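Local atomic coordinates of endoglucanase E-5 (Thermobifida fusca, PDB entry 2CKS), a protein that hydrolyses internal beta-1,4-glucosidic bonds of cellulose, lichenin and cereal beta-glucans, the piece here being its glycoside hydrolase family 5 catalytic domain. Residues 198-203 and 226-231; 134-139 and 166-171; 27-32 and 56-61. All coordinates share one frame; numbering follows the deposited sequence. Where two conformers were deposited one is given.

Contact 1: 198-203 and 226-231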
loop_
_atom_site.group_PDB
_atom_site.type_symbol
_atom_site.label_atom_id
_atom_site.label_comp_id
_atom_site.label_asym_id
_atom_site.label_seq_id
_atom_site.Cartn_x
_atom_site.Cartn_y
_atom_site.Cartn_z
ATOM N N ASN A 198 10.986 -3.389 -12.961
ATOM C CA ASN A 198 10.406 -2.306 -12.215
ATOM C C ASN A 198 9.161 -2.770 -11.463
ATOM O O ASN A 198 8.171 -2.061 -11.384
ATOM C CB ASN A 198 10.124 -1.128 -13.146
ATOM C CG ASN A 198 10.358 0.177 -12.486
ATOM O OD1 ASN A 198 11.091 0.257 -11.501
ATOM N ND2 ASN A 198 9.736 1.219 -13.003
ATOM N N ILE A 199 9.243 -3.983 -10.913
ATOM C CA ILE A 199 8.173 -4.630 -10.156
ATOM C C ILE A 199 8.606 -4.755 -8.697
ATOM O O ILE A 199 9.789 -4.976 -8.423
ATOM C CB ILE A 199 7.902 -6.060 -10.730
ATOM C CG1 ILE A 199 7.387 -5.994 -12.175
ATOM C CG2 ILE A 199 6.937 -6.855 -9.843
ATOM C CD1 ILE A 199 6.067 -5.268 -12.345
ATOM N N MET A 200 7.652 -4.611 -7.775
ATOM C CA MET A 200 7.837 -4.958 -6.370
ATOM C C MET A 200 6.729 -5.920 -5.982
ATOM O O MET A 200 5.706 -6.016 -6.674
ATOM C CB MET A 200 7.752 -3.706 -5.502
ATOM C CG MET A 200 8.629 -2.578 -5.984
ATOM S SD MET A 200 8.602 -1.203 -4.838
ATOM C CE MET A 200 9.632 -1.797 -3.559
ATOM N N TYR A 201 6.939 -6.633 -4.891
ATOM C CA TYR A 201 5.979 -7.611 -4.407
ATOM C C TYR A 201 5.495 -7.178 -3.039
ATOM O O TYR A 201 6.277 -6.712 -2.209
ATOM C CB TYR A 201 6.624 -8.990 -4.343
ATOM C CG TYR A 201 7.022 -9.503 -5.704
ATOM C CD1 TYR A 201 8.282 -9.239 -6.218
ATOM C CD2 TYR A 201 6.136 -10.232 -6.486
ATOM C CE1 TYR A 201 8.651 -9.709 -7.464
ATOM C CE2 TYR A 201 6.497 -10.700 -7.729
ATOM C CZ TYR A 201 7.753 -10.447 -8.212
ATOM O OH TYR A 201 8.106 -10.918 -9.461
ATOM N N ALA A 202 4.200 -7.326 -2.803
ATOM C CA ALA A 202 3.605 -6.870 -1.554
ATOM C C ALA A 202 3.713 -7.889 -0.429
ATOM O O ALA A 202 3.580 -9.096 -0.640
ATOM C CB ALA A 202 2.164 -6.505 -1.783
ATOM N N PHE A 203 3.929 -7.383 0.785
ATOM C CA PHE A 203 3.822 -8.163 2.004
ATOM C C PHE A 203 2.986 -7.409 3.023
ATOM O O PHE A 203 3.149 -6.204 3.206
ATOM C CB PHE A 203 5.207 -8.449 2.575
ATOM C CG PHE A 203 5.192 -9.281 3.830
ATOM C CD1 PHE A 203 4.745 -10.596 3.805
ATOM C CD2 PHE A 203 5.629 -8.752 5.030
ATOM C CE1 PHE A 203 4.739 -11.364 4.961
ATOM C CE2 PHE A 203 5.623 -9.519 6.190
ATOM C CZ PHE A 203 5.193 -10.826 6.150
ATOM N N PRO A 226 12.395 -7.000 -4.804
ATOM C CA PRO A 226 11.938 -5.826 -4.053
ATOM C C PRO A 226 10.593 -6.074 -3.406
ATOM O O PRO A 226 9.699 -6.621 -4.047
ATOM C CB PRO A 226 11.837 -4.734 -5.127
ATOM C CG PRO A 226 12.528 -5.300 -6.330
ATOM C CD PRO A 226 12.296 -6.774 -6.256
ATOM N N VAL A 227 10.484 -5.704 -2.138
ATOM C CA VAL A 227 9.258 -5.852 -1.370
ATOM C C VAL A 227 8.791 -4.470 -0.912
ATOM O O VAL A 227 9.604 -3.631 -0.526
ATOM C CB VAL A 227 9.474 -6.751 -0.133
ATOM C CG1 VAL A 227 8.237 -6.771 0.744
ATOM C CG2 VAL A 227 9.844 -8.154 -0.553
ATOM N N PHE A 228 7.487 -4.231 -0.980
ATOM C CA PHE A 228 6.886 -3.069 -0.343
ATOM C C PHE A 228 5.790 -3.549 0.591
ATOM O O PHE A 228 4.927 -4.334 0.201
ATOM C CB PHE A 228 6.309 -2.098 -1.374
ATOM C CG PHE A 228 6.094 -0.716 -0.820
ATOM C CD1 PHE A 228 6.982 0.317 -1.114
ATOM C CD2 PHE A 228 5.024 -0.451 0.021
ATOM C CE1 PHE A 228 6.800 1.581 -0.564
ATOM C CE2 PHE A 228 4.843 0.823 0.570
ATOM C CZ PHE A 228 5.732 1.830 0.267
ATOM N N VAL A 229 5.819 -3.077 1.829
ATOM C CA VAL A 229 4.798 -3.445 2.785
ATOM C C VAL A 229 3.628 -2.464 2.629
ATOM O O VAL A 229 3.570 -1.438 3.288
ATOM C CB VAL A 229 5.369 -3.508 4.215
ATOM C CG1 VAL A 229 4.265 -3.700 5.239
ATOM C CG2 VAL A 229 6.384 -4.651 4.298
ATOM N N THR A 230 2.701 -2.783 1.730
ATOM C CA THR A 230 1.612 -1.854 1.412
ATOM C C THR A 230 0.517 -1.814 2.475
ATOM O O THR A 230 -0.327 -0.929 2.453
ATOM C CB THR A 230 0.987 -2.155 0.040
ATOM O OG1 THR A 230 0.619 -3.530 -0.040
ATOM C CG2 THR A 230 1.982 -1.964 -1.085
ATOM N N GLU A 231 0.540 -2.753 3.413
ATOM C CA GLU A 231 -0.442 -2.756 4.483
ATOM C C GLU A 231 0.112 -3.498 5.683
ATOM O O GLU A 231 0.496 -4.652 5.570
ATOM C CB GLU A 231 -1.715 -3.431 3.994
ATOM C CG GLU A 231 -2.922 -3.173 4.859
ATOM C CD GLU A 231 -4.144 -3.882 4.322
ATOM O OE1 GLU A 231 -4.675 -4.759 5.036
ATOM O OE2 GLU A 231 -4.560 -3.559 3.190
#

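Contact 2: 134-139 and 166-171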
loop_
_atom_site.group_PDB
_atom_site.type_symbol
_atom_site.label_atom_id
_atom_site.label_comp_id
_atom_site.label_asym_id
_atom_site.label_seq_id
_atom_site.Cartn_x
_atom_site.Cartn_y
_atom_site.Cartn_z
ATOM N N TYR A 134 1.560 1.690 -8.875
ATOM C CA TYR A 134 0.306 0.980 -9.136
ATOM C C TYR A 134 0.293 -0.355 -8.424
ATOM O O TYR A 134 1.148 -1.190 -8.678
ATOM C CB TYR A 134 0.149 0.744 -10.641
ATOM C CG TYR A 134 0.092 2.015 -11.438
ATOM C CD1 TYR A 134 -1.112 2.610 -11.717
ATOM C CD2 TYR A 134 1.244 2.639 -11.887
ATOM C CE1 TYR A 134 -1.180 3.778 -12.440
ATOM C CE2 TYR A 134 1.176 3.818 -12.611
ATOM C CZ TYR A 134 -0.038 4.377 -12.883
ATOM O OH TYR A 134 -0.110 5.552 -13.596
ATOM N N GLU A 135 -0.669 -0.559 -7.535
ATOM C CA GLU A 135 -0.805 -1.809 -6.793
ATOM C C GLU A 135 -1.996 -2.561 -7.383
ATOM O O GLU A 135 -3.141 -2.209 -7.138
ATOM C CB GLU A 135 -1.005 -1.529 -5.303
ATOM C CG GLU A 135 -1.156 -2.785 -4.448
ATOM C CD GLU A 135 -1.182 -2.501 -2.957
ATOM O OE1 GLU A 135 -1.149 -3.477 -2.176
ATOM O OE2 GLU A 135 -1.222 -1.311 -2.562
ATOM N N ILE A 136 -1.719 -3.604 -8.155
ATOM C CA ILE A 136 -2.733 -4.181 -9.053
ATOM C C ILE A 136 -3.654 -5.250 -8.441
ATOM O O ILE A 136 -4.649 -5.621 -9.059
ATOM C CB ILE A 136 -2.078 -4.715 -10.342
ATOM C CG1 ILE A 136 -1.043 -5.797 -10.019
ATOM C CG2 ILE A 136 -1.474 -3.559 -11.135
ATOM C CD1 ILE A 136 -0.579 -6.571 -11.229
ATOM N N ALA A 137 -3.348 -5.710 -7.229
ATOM C CA ALA A 137 -4.173 -6.705 -6.541
ATOM C C ALA A 137 -3.797 -6.795 -5.063
ATOM O O ALA A 137 -2.946 -7.594 -4.680
ATOM C CB ALA A 137 -4.015 -8.072 -7.211
ATOM N N ASN A 138 -4.438 -5.963 -4.251
ATOM C CA ASN A 138 -4.178 -5.864 -2.806
ATOM C C ASN A 138 -3.842 -7.185 -2.094
ATOM O O ASN A 138 -2.698 -7.383 -1.656
ATOM C CB ASN A 138 -5.388 -5.189 -2.144
ATOM C CG ASN A 138 -5.421 -5.348 -0.642
ATOM O OD1 ASN A 138 -4.455 -5.033 0.048
ATOM N ND2 ASN A 138 -6.540 -5.870 -0.122
ATOM N N GLU A 139 -4.832 -8.072 -1.973
ATOM C CA GLU A 139 -4.696 -9.300 -1.179
ATOM C C GLU A 139 -5.290 -10.527 -1.876
ATOM O O GLU A 139 -6.373 -10.987 -1.526
ATOM C CB GLU A 139 -5.305 -9.111 0.220
ATOM C CG GLU A 139 -4.400 -8.326 1.159
ATOM C CD GLU A 139 -4.803 -8.403 2.623
ATOM O OE1 GLU A 139 -5.905 -8.926 2.919
ATOM O OE2 GLU A 139 -4.011 -7.934 3.489
ATOM N N SER A 166 6.763 3.427 -14.726
ATOM C CA SER A 166 6.165 3.439 -13.394
ATOM C C SER A 166 6.369 2.100 -12.701
ATOM O O SER A 166 6.516 1.056 -13.350
ATOM C CB SER A 166 4.671 3.747 -13.481
ATOM O OG SER A 166 3.997 2.772 -14.255
ATOM N N VAL A 167 6.384 2.140 -11.375
ATOM C CA VAL A 167 6.612 0.956 -10.578
ATOM C C VAL A 167 5.271 0.317 -10.319
ATOM O O VAL A 167 4.298 1.004 -10.018
ATOM C CB VAL A 167 7.262 1.328 -9.241
ATOM C CG1 VAL A 167 7.416 0.101 -8.358
ATOM C CG2 VAL A 167 8.616 1.987 -9.485
ATOM N N ILE A 168 5.227 -0.998 -10.461
ATOM C CA ILE A 168 4.025 -1.771 -10.198
ATOM C C ILE A 168 4.299 -2.725 -9.043
ATOM O O ILE A 168 5.326 -3.386 -9.006
ATOM C CB ILE A 168 3.577 -2.510 -11.470
ATOM C CG1 ILE A 168 3.123 -1.482 -12.520
ATOM C CG2 ILE A 168 2.466 -3.499 -11.159
ATOM C CD1 ILE A 168 3.008 -2.029 -13.926
ATOM N N ILE A 169 3.372 -2.766 -8.094
ATOM C CA ILE A 169 3.449 -3.623 -6.930
ATOM C C ILE A 169 2.450 -4.765 -7.126
ATOM O O ILE A 169 1.274 -4.534 -7.361
ATOM C CB ILE A 169 3.116 -2.847 -5.635
ATOM C CG1 ILE A 169 4.085 -1.676 -5.451
ATOM C CG2 ILE A 169 3.174 -3.784 -4.434
ATOM C CD1 ILE A 169 3.679 -0.683 -4.360
ATOM N N VAL A 170 2.924 -5.999 -6.988
ATOM C CA VAL A 170 2.131 -7.185 -7.255
ATOM C C VAL A 170 1.831 -7.909 -5.946
ATOM O O VAL A 170 2.741 -8.228 -5.181
ATOM C CB VAL A 170 2.880 -8.134 -8.186
ATOM C CG1 VAL A 170 2.077 -9.419 -8.428
ATOM C CG2 VAL A 170 3.191 -7.431 -9.501
ATOM N N GLY A 171 0.555 -8.161 -5.695
ATOM C CA GLY A 171 0.123 -8.885 -4.514
ATOM C C GLY A 171 0.648 -10.309 -4.516
ATOM O O GLY A 171 1.006 -10.831 -5.558
HETATM O O HOH W 1 -0.808 -5.720 -5.975
#

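Contact 3: 27-32 and 56-61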
loop_
_atom_site.group_PDB
_atom_site.type_symbol
_atom_site.label_atom_id
_atom_site.label_comp_id
_atom_site.label_asym_id
_atom_site.label_seq_id
_atom_site.Cartn_x
_atom_site.Cartn_y
_atom_site.Cartn_z
ATOM N N GLN A 27 13.722 4.357 1.407
ATOM C CA GLN A 27 12.623 3.747 2.146
ATOM C C GLN A 27 11.495 4.769 2.259
ATOM O O GLN A 27 11.625 5.758 2.984
ATOM C CB GLN A 27 13.082 3.327 3.541
ATOM C CG GLN A 27 12.042 2.523 4.266
ATOM C CD GLN A 27 12.296 2.333 5.741
ATOM O OE1 GLN A 27 13.121 3.034 6.351
ATOM N NE2 GLN A 27 11.562 1.403 6.334
ATOM N N LEU A 28 10.402 4.539 1.540
ATOM C CA LEU A 28 9.245 5.430 1.597
ATOM C C LEU A 28 8.282 4.911 2.659
ATOM O O LEU A 28 7.845 3.772 2.582
ATOM C CB LEU A 28 8.553 5.491 0.236
ATOM C CG LEU A 28 9.416 5.914 -0.950
ATOM C CD1 LEU A 28 8.614 5.888 -2.240
ATOM C CD2 LEU A 28 10.008 7.296 -0.711
ATOM N N ARG A 29 7.976 5.746 3.651
ATOM C CA ARG A 29 7.113 5.357 4.756
ATOM C C ARG A 29 5.921 6.279 4.836
ATOM O O ARG A 29 6.048 7.497 4.687
ATOM C CB ARG A 29 7.862 5.405 6.086
ATOM C CG ARG A 29 9.154 4.594 6.092
ATOM C CD ARG A 29 10.013 4.789 7.314
ATOM N NE ARG A 29 10.275 6.208 7.515
ATOM C CZ ARG A 29 10.346 6.818 8.689
ATOM N NH1 ARG A 29 10.228 6.145 9.825
ATOM N NH2 ARG A 29 10.551 8.125 8.714
ATOM N N GLY A 30 4.753 5.713 5.111
ATOM C CA GLY A 30 3.550 6.511 5.171
ATOM C C GLY A 30 2.347 5.730 5.646
ATOM O O GLY A 30 2.479 4.829 6.454
ATOM N N MET A 31 1.179 6.104 5.130
ATOM C CA MET A 31 -0.091 5.591 5.595
ATOM C C MET A 31 -0.940 5.134 4.436
ATOM O O MET A 31 -0.897 5.711 3.352
ATOM C CB MET A 31 -0.870 6.705 6.303
ATOM C CG MET A 31 -0.299 7.155 7.633
ATOM S SD MET A 31 -0.222 5.816 8.868
ATOM C CE MET A 31 -1.944 5.365 8.983
ATOM N N SER A 32 -1.734 4.111 4.696
ATOM C CA SER A 32 -2.815 3.700 3.821
ATOM C C SER A 32 -4.122 4.310 4.280
ATOM O O SER A 32 -4.409 4.315 5.473
ATOM C CB SER A 32 -2.967 2.185 3.845
ATOM O OG SER A 32 -3.952 1.764 2.910
ATOM N N LYS A 56 4.850 14.008 8.315
ATOM C CA LYS A 56 6.035 13.819 7.470
ATOM C C LYS A 56 6.024 12.488 6.734
ATOM O O LYS A 56 7.066 11.872 6.537
ATOM C CB LYS A 56 7.345 13.957 8.271
ATOM C CG LYS A 56 7.439 15.219 9.105
ATOM C CD LYS A 56 7.213 16.471 8.272
ATOM C CE LYS A 56 7.848 17.701 8.910
ATOM N NZ LYS A 56 7.412 18.964 8.249
ATOM N N ALA A 57 4.842 12.028 6.343
ATOM C CA ALA A 57 4.735 10.839 5.495
ATOM C C ALA A 57 5.396 11.097 4.148
ATOM O O ALA A 57 5.339 12.206 3.638
ATOM C CB ALA A 57 3.291 10.469 5.295
ATOM N N ASP A 58 6.024 10.063 3.592
ATOM C CA ASP A 58 6.568 10.093 2.231
ATOM C C ASP A 58 5.548 9.719 1.162
ATOM O O ASP A 58 5.685 10.084 -0.002
ATOM C CB ASP A 58 7.704 9.083 2.095
ATOM C CG ASP A 58 8.858 9.364 3.004
ATOM O OD1 ASP A 58 9.333 10.520 2.994
ATOM O OD2 ASP A 58 9.362 8.494 3.760
ATOM N N ILE A 59 4.540 8.954 1.569
ATOM C CA ILE A 59 3.704 8.220 0.634
ATOM C C ILE A 59 2.334 7.959 1.261
ATOM O O ILE A 59 2.209 7.804 2.486
ATOM C CB ILE A 59 4.450 6.906 0.256
ATOM C CG1 ILE A 59 3.738 6.110 -0.835
ATOM C CG2 ILE A 59 4.682 6.029 1.467
ATOM C CD1 ILE A 59 4.673 5.116 -1.525
ATOM N N ILE A 60 1.317 7.942 0.412
ATOM C CA ILE A 60 -0.045 7.600 0.800
ATOM C C ILE A 60 -0.535 6.525 -0.156
ATOM O O ILE A 60 -0.359 6.626 -1.372
ATOM C CB ILE A 60 -0.986 8.837 0.783
ATOM C CG1 ILE A 60 -2.384 8.454 1.300
ATOM C CG2 ILE A 60 -1.087 9.461 -0.593
ATOM C CD1 ILE A 60 -3.280 9.616 1.573
ATOM N N ARG A 61 -1.139 5.493 0.403
ATOM C CA ARG A 61 -1.784 4.465 -0.386
ATOM C C ARG A 61 -3.282 4.733 -0.392
ATOM O O ARG A 61 -3.910 4.846 0.667
ATOM C CB ARG A 61 -1.467 3.114 0.216
ATOM C CG ARG A 61 -2.182 1.930 -0.390
ATOM C CD ARG A 61 -1.822 0.745 0.412
ATOM N NE ARG A 61 -2.203 -0.564 -0.071
ATOM C CZ ARG A 61 -2.968 -1.417 0.607
ATOM N NH1 ARG A 61 -3.572 -1.085 1.743
ATOM N NH2 ARG A 61 -3.151 -2.620 0.124
HETATM O O HOH W 2 11.339 7.430 5.051
#

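Contact 1: 198-203 and 226-231
Strands 199-206 and 227-233 of the parallel barrel meet here, joined by helix 212-224 as a beta-alpha-beta unit. The backbones are laced together by Y201 N to P226 O, F228 N to Y201 O at 3.0 Å and F203 N to F228 O. The last is longest, at 3.3 Å, and its donor stands above the carbonyl plane of F228. On the barrel's outer side, F203 CB lies 3.9 Å from V227 CG1. The F203 ring turns an edge to V229, with CD2 4.2 Å from V229 CG2. Helix 212-224 packs over F203 and V227 through L218. On the inner side, M200 bends at chi3 (76°). Its CE thereby comes 4.0 Å from F228 CB and lies near the plane of that ring, at its edge. A202 CB packs 3.8 Å from T230 OG1, whose hydrogen bonds go to H204 and E135. F203 O is buried with no polar partner, although V229 CA approaches it at 3.2 Å. Strand 227-233 carries E231, the nucleophile by similarity and a ligand of a bound zinc ion. Such a glutamate on the seventh strand is typical of the family 5 TIM barrel.

Contact 2: 134-139 and 166-171
The Y134 ring lies beside S166. S166 CB is in the ring plane, at the edge, 3.6 Å from Y134 CE2. Y134 has CG anti to its own carbonyl carbon (chi1 -61°), which carries the ring back along the strand toward S166. Its hydroxyl bonds D163. I136 holds CG1 between its backbone N and carbonyl carbon (chi1 60°). The I136 and I168 side chains cross obliquely, CG2 to CG2 at 3.9 Å, while I136 CD1 reaches V170 CG2 at 4.2 Å. E135 is extended, which carries its carboxylate into the barrel. I169 lies on the same face, CB to CB with E135 at 4.3 Å. Three backbone bonds tie the strands: Y134 N to V167 O, I169 N to Y134 O at 2.8 Å, and I136 N to I169 O. Strands 132-135 and 168-170, with helix 145-162 between them, form a beta-alpha-beta unit of the barrel. The first segment runs on to E139, probably the proton donor. The chains open locally at I136 and V170, where a water accepts from A137 N and donates to I169 O. They close again at G171 CA, 3.3 Å from A137 O. The buried E135 carboxylate is held by R61 and T230, and R61 probably balances its charge.

Contact 3: 27-32 and 56-61
D58 OD2 is gripped by two donors. R29 N reaches it at 3.1 Å, nearly straight (172°), on the anti lone pair. A water donates to it at 2.6 Å; the same water donates to Q27 O and accepts from R29 NE. D58 has CG anti to its carbonyl carbon (chi1 -62°), which brings OD2 to R29 N. The D58 backbone N returns a bond to R29 O at 2.8 Å, so the two residues are joined twice. R29 NE stays 4.5 Å from D58 OD2, too far for a salt bridge, and R29 NH1 hydrogen-bonds K303 O. The L28 and I59 side chains cross at about a right angle, CD1 to CD1 at 4.1 Å. The segments lead into the first two parallel strands of the TIM barrel, 29-32 and 59-65. M31 N to I59 O is a weak bond, while R61 N to M31 O is sound at 3.0 Å. At the far end R61 extends from CG to NE and lies alongside S32. R61 NH1 bonds S32 OG at 3.1 Å, with the oxygen in the guanidinium plane. R61 also makes salt bridges to E135 and E231 and a bond to N138. An alanine here would probably leave the E135 and E231 carboxylates without this shared positive partner. S32 OG also hydrogen-bonds S63 OG.

How the contacts relate
All three contacts pair neighbouring strands of one eight-stranded parallel barrel. Along the chain they come in the order contact 3, contact 2, contact 1. They join strands 1 and 2, 4 and 5, and 6 and 7. Contacts 1 and 2 have centres about 8 Å apart. Their strands 168-170 and 199-206 are neighbours, tied by V170 N to M200 O, and T230 meets E135 inside the barrel. Contact 3 lies about 13 Å from contact 1 and about 16 Å from contact 2, centre to centre; R61 reaches both. Contacts 1 and 2 bring E231 and E139, probably nucleophile and proton donor, to the C-terminal end of the barrel, their side chains about 4 Å apart.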